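Local coordinates for protein 3-hydroxy-3-methylglutaryl-CoA lyase (Acinetobacter baumannii, PDB 6NDS) that belongs to the HMGL-like family of TIM-barrel enzymes and holds a zinc ion and coenzyme A in its pocket, at residues 22-25 / 26-30; 70-73 / 74-78. One frame throughout, in Å; residues are numbered along the deposited sequence.

Interaction 1. Residues 22-25 / 26-30; sequences SPRD and GLQIE. With ZN (zinc ion), chain H; COA (coenzyme A), chain B; CIT (citric acid), chain C.
Gln28 N bonds to Arg24 O at 3.0 Å, while the preceding turn is wider and pi-type, its Leu27 N reaching Ser22 O only weakly at 3.1 Å. This short helix, 22-28, follows the first strand of a TIM barrel and brings Arg24, Asp25 and Gln28 to one bound cluster. The chains of Arg24 and Gln28 run side by side, their guanidinium and amide planes 64° apart. Arg24 folds back through bends at chi2 and chi3, which carry NH1 to Gln28 OE1 at 3.0 Å. That oxygen lies near the guanidinium plane, yet NH1 stands 40° out of the amide's carbonyl plane, off its lone pairs. Asp25 CB covers one guanidinium face, and Glu55 forms a salt bridge with Arg24 NE. Asp25 OD2 binds zinc at 2.1 Å in company with His215, His217, citrate O6 and O7, and a water; OD1 of the same carboxylate accepts from that water and from Gly247 N, and Asn257 donates to OD2. Citrate O7, a zinc ligand, receives Arg24 NH2 at 2.8 Å, and citrate O4 receives Gln28 NE2 at 3.1 Å; NE2 also donates to Gly247 O. Metal and guanidinium thus converge on the same oxygen of citrate, probably a crystallisation component, a chemistry consistent with a pocket suited to an oxygen-rich anionic group.

Interaction 2. Residues 70-73 / 74-78; sequences DGEE and VFTGI. With EDO (1,2-ethanediol), chain G.
Thr76 and Glu72 meet one turn apart on helix 71-77, the helix of the beta-alpha-beta unit that links strands 53-58 and 85-90 of the TIM barrel. Glu72 O takes two bonds from Thr76, one from OG1 and one from N, both at 2.9 Å. The donors approach from opposite faces of the carbonyl plane: OG1 stands 39° out of it, N is tilted 22°. With chi1 at -70°, OG1 sits beside the backbone N and can reach back to Glu72 O, while CG2 of Thr76 lies anti to that N, 4.1 Å from Glu73 OE1. A water donates to both Glu73 OE1 and Thr76 OG1, bridging these two exposed side chains where they cross. The ordinary helical ladder runs alongside, with Val74 N to Asp70 O, Phe75 N to Gly71 O and Gly77 N to Glu73 O.

Farther out, the buried side of the helix packs on its neighbours. Asp70 occupies the N-cap position without making a capping bond; its OD2 instead pairs with Lys39 in a salt bridge and with Thr36 in a hydrogen bond, both on helix 36-46. Val74 lays CG2 against the Asp70 carboxylate and carbonyl, and its side chain also touches Ile43 of that helix. The buried Phe75 meets the ring of Phe59 at an angle and also touches Ala102 and Ala104. The edge of the Phe75 ring faces back along the helix, where CD2 lies 3.2 Å from Gly71 O, an oxygen close to the ring plane.

Interactions 1 and 2 follow each other along the chain in the same barrel domain; their centres lie 15 Å apart and their nearest atoms about 6 Å apart, without touching. What connects them is helix 36-46, which receives Pro23 and Leu27 from interaction 1 and Val74 and Ile78 from interaction 2. Ile43 touches both Pro23 and Val74, and Lys39 lies against Leu27 while pairing with Asp70. Their relation to the pocket differs. The centre of interaction 1 is about 10 Å from the centre of the chain, and it supplies a zinc ligand and two residues of the coenzyme A pocket. The centre of interaction 2 is about 19 Å from the chain centre, with its Glu72 side chain about 9 Å from coenzyme A.

Interaction 1. Residues 22-25 / 26-30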
ATOM      1  N   SER A  22     -12.093  -8.966  10.361  1.00 17.72           N
ATOM      2  CA  SER A  22     -12.251  -7.788  11.213  1.00 18.20           C
ATOM      3  C   SER A  22     -12.933  -8.061  12.557  1.00 18.90           C
ATOM      4  O   SER A  22     -12.573  -7.367  13.522  1.00 18.64           O
ATOM      5  CB  SER A  22     -12.994  -6.646  10.495  1.00 21.19           C
ATOM      6  OG  SER A  22     -14.308  -7.007  10.180  1.00 20.51           O
ATOM      7  N   PRO A  23     -13.881  -8.991  12.705  1.00 17.96           N
ATOM      8  CA  PRO A  23     -14.493  -9.173  14.030  1.00 16.08           C
ATOM      9  C   PRO A  23     -13.541  -9.732  15.053  1.00 22.95           C
ATOM     10  O   PRO A  23     -13.841  -9.649  16.247  1.00 21.41           O
ATOM     11  CB  PRO A  23     -15.650 -10.146  13.766  1.00 18.74           C
ATOM     12  CG  PRO A  23     -15.950  -9.989  12.274  1.00 18.83           C
ATOM     13  CD  PRO A  23     -14.576  -9.801  11.685  1.00 15.63           C
ATOM     14  N   ARG A  24     -12.423 -10.321  14.625  1.00 17.75           N
ATOM     15  CA  ARG A  24     -11.450 -10.906  15.540  1.00 18.69           C
ATOM     16  C   ARG A  24     -10.171 -10.062  15.530  1.00 17.05           C
ATOM     17  O   ARG A  24      -9.898  -9.348  16.498  1.00 18.29           O
ATOM     18  CB  ARG A  24     -11.182 -12.361  15.143  1.00 19.81           C
ATOM     19  CG  ARG A  24     -10.446 -13.220  16.191  1.00 19.65           C
ATOM     20  CD  ARG A  24      -8.948 -12.913  16.266  1.00 20.83           C
ATOM     21  NE  ARG A  24      -8.246 -13.237  15.019  1.00 22.81           N
ATOM     22  CZ  ARG A  24      -6.967 -12.958  14.797  1.00 24.61           C
ATOM     23  NH1 ARG A  24      -6.247 -12.354  15.738  1.00 25.80           N
ATOM     24  NH2 ARG A  24      -6.400 -13.298  13.647  1.00 28.43           N
ATOM     25  N   ASP A  25      -9.392 -10.114  14.445  1.00 19.69           N
ATOM     26  CA  ASP A  25      -8.147  -9.352  14.398  1.00 16.88           C
ATOM     27  C   ASP A  25      -8.427  -7.862  14.495  1.00 17.50           C
ATOM     28  O   ASP A  25      -7.688  -7.123  15.157  1.00 21.69           O
ATOM     29  CB  ASP A  25      -7.397  -9.681  13.106  1.00 22.02           C
ATOM     30  CG  ASP A  25      -5.898  -9.629  13.266  1.00 25.98           C
ATOM     31  OD1 ASP A  25      -5.382  -8.924  14.170  1.00 27.31           O
ATOM     32  OD2 ASP A  25      -5.212 -10.304  12.473  1.00 21.80           O
ATOM     33  N   GLY A  26      -9.506  -7.412  13.854  1.00 19.00           N
ATOM     34  CA  GLY A  26      -9.815  -5.994  13.854  1.00 19.93           C
ATOM     35  C   GLY A  26     -10.162  -5.472  15.232  1.00 23.29           C
ATOM     36  O   GLY A  26      -9.673  -4.426  15.654  1.00 30.29           O
ATOM     37  N   LEU A  27     -11.003  -6.201  15.960  1.00 20.27           N
ATOM     38  CA  LEU A  27     -11.518  -5.678  17.214  1.00 19.54           C
ATOM     39  C   LEU A  27     -10.633  -5.982  18.413  1.00 24.28           C
ATOM     40  O   LEU A  27     -10.745  -5.291  19.433  1.00 25.75           O
ATOM     41  CB  LEU A  27     -12.921  -6.231  17.470  1.00 19.44           C
ATOM     42  CG  LEU A  27     -13.957  -5.832  16.415  1.00 19.88           C
ATOM     43  CD1 LEU A  27     -15.319  -6.274  16.888  1.00 20.47           C
ATOM     44  CD2 LEU A  27     -13.942  -4.335  16.168  1.00 25.60           C
ATOM     45  N   GLN A  28      -9.740  -6.968  18.319  1.00 24.26           N
ATOM     46  CA  GLN A  28      -9.001  -7.354  19.523  1.00 26.77           C
ATOM     47  C   GLN A  28      -8.110  -6.227  20.035  1.00 29.48           C
ATOM     48  O   GLN A  28      -7.874  -6.131  21.245  1.00 34.54           O
ATOM     49  CB  GLN A  28      -8.180  -8.613  19.256  1.00 28.92           C
ATOM     50  CG  GLN A  28      -7.083  -8.414  18.262  1.00 27.43           C
ATOM     51  CD  GLN A  28      -6.358  -9.700  17.907  1.00 32.74           C
ATOM     52  OE1 GLN A  28      -6.835 -10.808  18.186  1.00 30.63           O
ATOM     53  NE2 GLN A  28      -5.196  -9.556  17.279  1.00 30.30           N
ATOM     54  N   ILE A  29      -7.640  -5.352  19.144  1.00 25.87           N
ATOM     55  CA  ILE A  29      -6.714  -4.276  19.487  1.00 30.79           C
ATOM     56  C   ILE A  29      -7.372  -2.898  19.481  1.00 29.45           C
ATOM     57  O   ILE A  29      -6.718  -1.914  19.870  1.00 31.55           O
ATOM     58  CB  ILE A  29      -5.494  -4.288  18.541  1.00 41.81           C
ATOM     59  CG1 ILE A  29      -4.326  -3.503  19.127  1.00 39.50           C
ATOM     60  CG2 ILE A  29      -5.894  -3.766  17.162  1.00 45.19           C
ATOM     61  CD1 ILE A  29      -3.040  -3.621  18.327  1.00 40.59           C
ATOM     62  N   GLU A  30      -8.630  -2.792  19.056  1.00 30.40           N
ATOM     63  CA  GLU A  30      -9.332  -1.516  19.088  1.00 32.19           C
ATOM     64  C   GLU A  30      -9.349  -0.960  20.504  1.00 34.20           C
ATOM     65  O   GLU A  30      -9.608  -1.703  21.457  1.00 36.03           O
ATOM     66  CB  GLU A  30     -10.773  -1.672  18.603  1.00 37.71           C
ATOM     67  CG  GLU A  30     -10.972  -1.455  17.135  1.00 33.29           C
ATOM     68  CD  GLU A  30     -10.533  -0.080  16.693  1.00 32.89           C
ATOM     69  OE1 GLU A  30      -9.692  -0.002  15.776  1.00 40.67           O
ATOM     70  OE2 GLU A  30     -11.009   0.919  17.273  1.00 36.93           O
TER
HETATM   71 ZN    ZN H 507      -3.238 -10.952  12.391  1.00 25.69          ZN
HETATM   72  N1A COA B 501     -10.250 -19.009  27.324  0.86 26.43           N
HETATM   73  C2A COA B 501     -10.631 -18.521  28.513  0.86 29.45           C
HETATM   74  N3A COA B 501     -10.087 -18.706  29.716  0.86 32.50           N
HETATM   75  C4A COA B 501      -9.007 -19.498  29.628  0.86 28.26           C
HETATM   76  C5A COA B 501      -8.485 -20.066  28.485  0.86 27.42           C
HETATM   77  C6A COA B 501      -9.148 -19.801  27.272  0.86 27.02           C
HETATM   78  N6A COA B 501      -8.761 -20.292  26.099  0.86 23.60           N
HETATM   79  N7A COA B 501      -7.363 -20.825  28.794  0.86 26.49           N
HETATM   80  C8A COA B 501      -7.227 -20.702  30.095  0.86 31.64           C
HETATM   81  N9A COA B 501      -8.197 -19.906  30.656  0.86 32.01           N
HETATM   82  C1B COA B 501      -8.376 -19.573  32.071  0.86 35.65           C
HETATM   83  C2B COA B 501      -8.518 -20.784  32.991  0.86 39.81           C
HETATM   84  O2B COA B 501      -9.801 -21.373  33.001  0.86 50.30           O
HETATM   85  C3B COA B 501      -8.101 -20.154  34.317  0.86 49.90           C
HETATM   86  O3B COA B 501      -9.107 -19.261  34.785  0.86 67.76           O
HETATM   87  P3B COA B 501      -8.921 -18.979  36.367  0.86 75.29           P
HETATM   88  O7A COA B 501      -7.895 -17.871  36.529  0.86 73.36           O
HETATM   89  O8A COA B 501      -8.444 -20.288  36.967  0.86 72.73           O
HETATM   90  O9A COA B 501     -10.288 -18.579  36.890  0.86 80.87           O
HETATM   91  C4B COA B 501      -6.860 -19.420  33.839  0.86 47.34           C
HETATM   92  O4B COA B 501      -7.247 -18.873  32.547  0.86 39.76           O
HETATM   93  C5B COA B 501      -5.708 -20.365  33.623  0.86 49.22           C
HETATM   94  O5B COA B 501      -4.552 -19.622  33.210  0.86 51.14           O
HETATM   95  P1A COA B 501      -3.395 -20.443  32.474  0.86 48.40           P
HETATM   96  O1A COA B 501      -3.934 -21.730  31.945  0.86 39.29           O
HETATM   97  O2A COA B 501      -2.161 -20.442  33.315  0.86 57.64           O
HETATM   98  O3A COA B 501      -3.189 -19.464  31.226  0.86 42.39           O
HETATM   99  P2A COA B 501      -2.533 -18.013  31.104  0.86 39.92           P
HETATM  100  O4A COA B 501      -1.050 -18.156  31.189  0.86 41.28           O
HETATM  101  O5A COA B 501      -3.221 -17.056  32.021  0.86 46.03           O
HETATM  102  O6A COA B 501      -2.974 -17.648  29.605  0.86 38.34           O
HETATM  103  CBP COA B 501      -3.556 -18.217  27.360  0.86 22.36           C
HETATM  104  CCP COA B 501      -2.624 -18.544  28.521  0.86 27.56           C
HETATM  105  CDP COA B 501      -3.133 -18.990  26.107  0.86 25.00           C
HETATM  106  CEP COA B 501      -4.986 -18.620  27.738  0.86 26.15           C
HETATM  107  CAP COA B 501      -3.475 -16.708  27.115  0.86 21.79           C
HETATM  108  OAP COA B 501      -2.111 -16.334  26.987  0.86 24.96           O
HETATM  109  C9P COA B 501      -4.226 -16.255  25.874  0.86 28.34           C
HETATM  110  O9P COA B 501      -5.453 -16.250  25.853  0.86 31.46           O
HETATM  111  N8P COA B 501      -3.487 -15.862  24.848  0.86 25.84           N
HETATM  112  C7P COA B 501      -4.048 -15.517  23.549  0.86 30.27           C
HETATM  113  C6P COA B 501      -3.916 -14.043  23.267  0.86 30.67           C
HETATM  114  C5P COA B 501      -4.349 -13.698  21.858  0.86 33.24           C
HETATM  115  O5P COA B 501      -5.429 -14.089  21.418  0.86 26.15           O
HETATM  116  N4P COA B 501      -3.506 -12.946  21.140  0.86 37.62           N
HETATM  117  C3P COA B 501      -3.826 -12.374  19.840  0.86 43.70           C
HETATM  118  C2P COA B 501      -4.177 -13.427  18.818  0.86 55.26           C
HETATM  119  S1P COA B 501      -2.897 -14.701  18.689  0.86 63.32           S
HETATM  120  C2  CIT C 502      -3.053 -14.795  12.925  1.00 33.41           C
HETATM  121  C3  CIT C 502      -2.686 -13.558  13.739  1.00 34.93           C
HETATM  122  O7  CIT C 502      -3.724 -12.628  13.593  1.00 25.70           O
HETATM  123  C4  CIT C 502      -2.626 -13.854  15.225  1.00 40.15           C
HETATM  124  C5  CIT C 502      -2.394 -12.662  16.085  1.00 51.75           C
HETATM  125  O3  CIT C 502      -1.279 -12.494  16.696  1.00 55.14           O
HETATM  126  O4  CIT C 502      -3.287 -11.774  16.257  1.00 41.28           O
HETATM  127  C6  CIT C 502      -1.352 -12.990  13.295  1.00 27.84           C
HETATM  128  O5  CIT C 502      -0.270 -13.536  13.621  1.00 27.90           O
HETATM  129  O6  CIT C 502      -1.312 -11.929  12.583  1.00 25.77           O
HETATM  130  O   HOH W   1      -2.916  -9.992  14.361  1.00 25.41           O

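Interaction 2. Residues 70-73 / 74-78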
ATOM      1  N   ASP A  70     -16.605 -11.688  24.889  1.00 20.65           N
ATOM      2  CA  ASP A  70     -17.991 -12.068  24.646  1.00 22.01           C
ATOM      3  C   ASP A  70     -18.128 -13.039  23.480  1.00 22.73           C
ATOM      4  O   ASP A  70     -19.198 -13.114  22.868  1.00 22.89           O
ATOM      5  CB  ASP A  70     -18.844 -10.821  24.396  1.00 19.75           C
ATOM      6  CG  ASP A  70     -18.319  -9.968  23.251  1.00 24.17           C
ATOM      7  OD1 ASP A  70     -17.222 -10.254  22.719  1.00 23.71           O
ATOM      8  OD2 ASP A  70     -19.009  -8.997  22.868  1.00 23.53           O
ATOM      9  N   GLY A  71     -17.069 -13.797  23.165  1.00 21.82           N
ATOM     10  CA  GLY A  71     -17.106 -14.653  21.986  1.00 20.43           C
ATOM     11  C   GLY A  71     -18.259 -15.642  21.985  1.00 20.92           C
ATOM     12  O   GLY A  71     -18.881 -15.882  20.946  1.00 22.90           O
ATOM     13  N   GLU A  72     -18.560 -16.239  23.140  1.00 22.40           N
ATOM     14  CA  GLU A  72     -19.655 -17.204  23.174  1.00 22.58           C
ATOM     15  C   GLU A  72     -20.974 -16.554  22.778  1.00 22.47           C
ATOM     16  O   GLU A  72     -21.733 -17.112  21.978  1.00 23.80           O
ATOM     17  CB  GLU A  72     -19.777 -17.842  24.557  1.00 25.72           C
ATOM     18  CG  GLU A  72     -20.948 -18.809  24.641  1.00 48.91           C
ATOM     19  CD  GLU A  72     -20.678 -19.973  25.565  1.00 78.97           C
ATOM     20  OE1 GLU A  72     -19.748 -19.864  26.392  1.00 86.76           O
ATOM     21  OE2 GLU A  72     -21.388 -20.996  25.460  1.00 88.78           O
ATOM     22  N   GLU A  73     -21.259 -15.367  23.313  1.00 19.92           N
ATOM     23  CA  GLU A  73     -22.532 -14.729  22.992  1.00 21.20           C
ATOM     24  C   GLU A  73     -22.552 -14.242  21.550  1.00 21.12           C
ATOM     25  O   GLU A  73     -23.599 -14.287  20.898  1.00 21.10           O
ATOM     26  CB  GLU A  73     -22.815 -13.587  23.971  1.00 22.91           C
ATOM     27  CG  GLU A  73     -24.153 -12.862  23.744  1.00 23.70           C
ATOM     28  CD  GLU A  73     -25.374 -13.780  23.832  1.00 29.88           C
ATOM     29  OE1 GLU A  73     -25.291 -14.856  24.456  1.00 30.82           O
ATOM     30  OE2 GLU A  73     -26.432 -13.414  23.281  1.00 31.82           O
ATOM     31  N   VAL A  74     -21.404 -13.810  21.022  1.00 20.70           N
ATOM     32  CA  VAL A  74     -21.367 -13.420  19.614  1.00 22.21           C
ATOM     33  C   VAL A  74     -21.704 -14.612  18.724  1.00 20.45           C
ATOM     34  O   VAL A  74     -22.546 -14.518  17.816  1.00 20.69           O
ATOM     35  CB  VAL A  74     -20.001 -12.811  19.261  1.00 19.86           C
ATOM     36  CG1 VAL A  74     -19.907 -12.613  17.761  1.00 21.07           C
ATOM     37  CG2 VAL A  74     -19.823 -11.473  19.994  1.00 22.52           C
ATOM     38  N   PHE A  75     -21.051 -15.755  18.969  1.00 20.85           N
ATOM     39  CA  PHE A  75     -21.305 -16.936  18.150  1.00 21.58           C
ATOM     40  C   PHE A  75     -22.726 -17.444  18.326  1.00 25.58           C
ATOM     41  O   PHE A  75     -23.298 -17.994  17.380  1.00 26.68           O
ATOM     42  CB  PHE A  75     -20.305 -18.051  18.473  1.00 20.84           C
ATOM     43  CG  PHE A  75     -19.008 -17.955  17.699  1.00 21.62           C
ATOM     44  CD1 PHE A  75     -18.793 -18.739  16.567  1.00 22.68           C
ATOM     45  CD2 PHE A  75     -18.016 -17.075  18.095  1.00 24.88           C
ATOM     46  CE1 PHE A  75     -17.599 -18.643  15.849  1.00 22.61           C
ATOM     47  CE2 PHE A  75     -16.818 -16.978  17.387  1.00 23.97           C
ATOM     48  CZ  PHE A  75     -16.612 -17.759  16.267  1.00 21.90           C
ATOM     49  N   THR A  76     -23.306 -17.256  19.522  1.00 24.56           N
ATOM     50  CA  THR A  76     -24.691 -17.635  19.792  1.00 29.02           C
ATOM     51  C   THR A  76     -25.664 -16.774  19.001  1.00 26.49           C
ATOM     52  O   THR A  76     -26.690 -17.268  18.509  1.00 28.79           O
ATOM     53  CB  THR A  76     -24.975 -17.490  21.295  1.00 23.11           C
ATOM     54  OG1 THR A  76     -24.263 -18.490  22.011  1.00 36.30           O
ATOM     55  CG2 THR A  76     -26.483 -17.605  21.604  1.00 40.17           C
ATOM     56  N   GLY A  77     -25.353 -15.485  18.869  1.00 23.76           N
ATOM     57  CA  GLY A  77     -26.302 -14.490  18.427  1.00 23.41           C
ATOM     58  C   GLY A  77     -26.334 -14.206  16.941  1.00 21.27           C
ATOM     59  O   GLY A  77     -27.350 -13.708  16.447  1.00 24.83           O
ATOM     60  N   ILE A  78     -25.256 -14.519  16.212  1.00 21.23           N
ATOM     61  CA  ILE A  78     -25.197 -14.165  14.797  1.00 20.25           C
ATOM     62  C   ILE A  78     -26.155 -15.034  13.987  1.00 25.08           C
ATOM     63  O   ILE A  78     -26.517 -16.154  14.375  1.00 25.55           O
ATOM     64  CB  ILE A  78     -23.759 -14.286  14.254  1.00 19.33           C
ATOM     65  CG1 ILE A  78     -23.182 -15.682  14.526  1.00 20.35           C
ATOM     66  CG2 ILE A  78     -22.870 -13.182  14.846  1.00 20.67           C
ATOM     67  CD1 ILE A  78     -21.838 -15.928  13.797  1.00 21.07           C
TER
HETATM   68  C1  EDO G 506     -30.052 -16.339  16.762  1.00 66.76           C
HETATM   69  O1  EDO G 506     -29.123 -17.405  16.984  1.00 69.10           O
HETATM   70  C2  EDO G 506     -29.861 -15.811  15.348  1.00 61.71           C
HETATM   71  O2  EDO G 506     -29.871 -16.909  14.430  1.00 60.11           O
HETATM   72  O   HOH W   2     -24.576 -17.499  24.795  1.00 42.14           O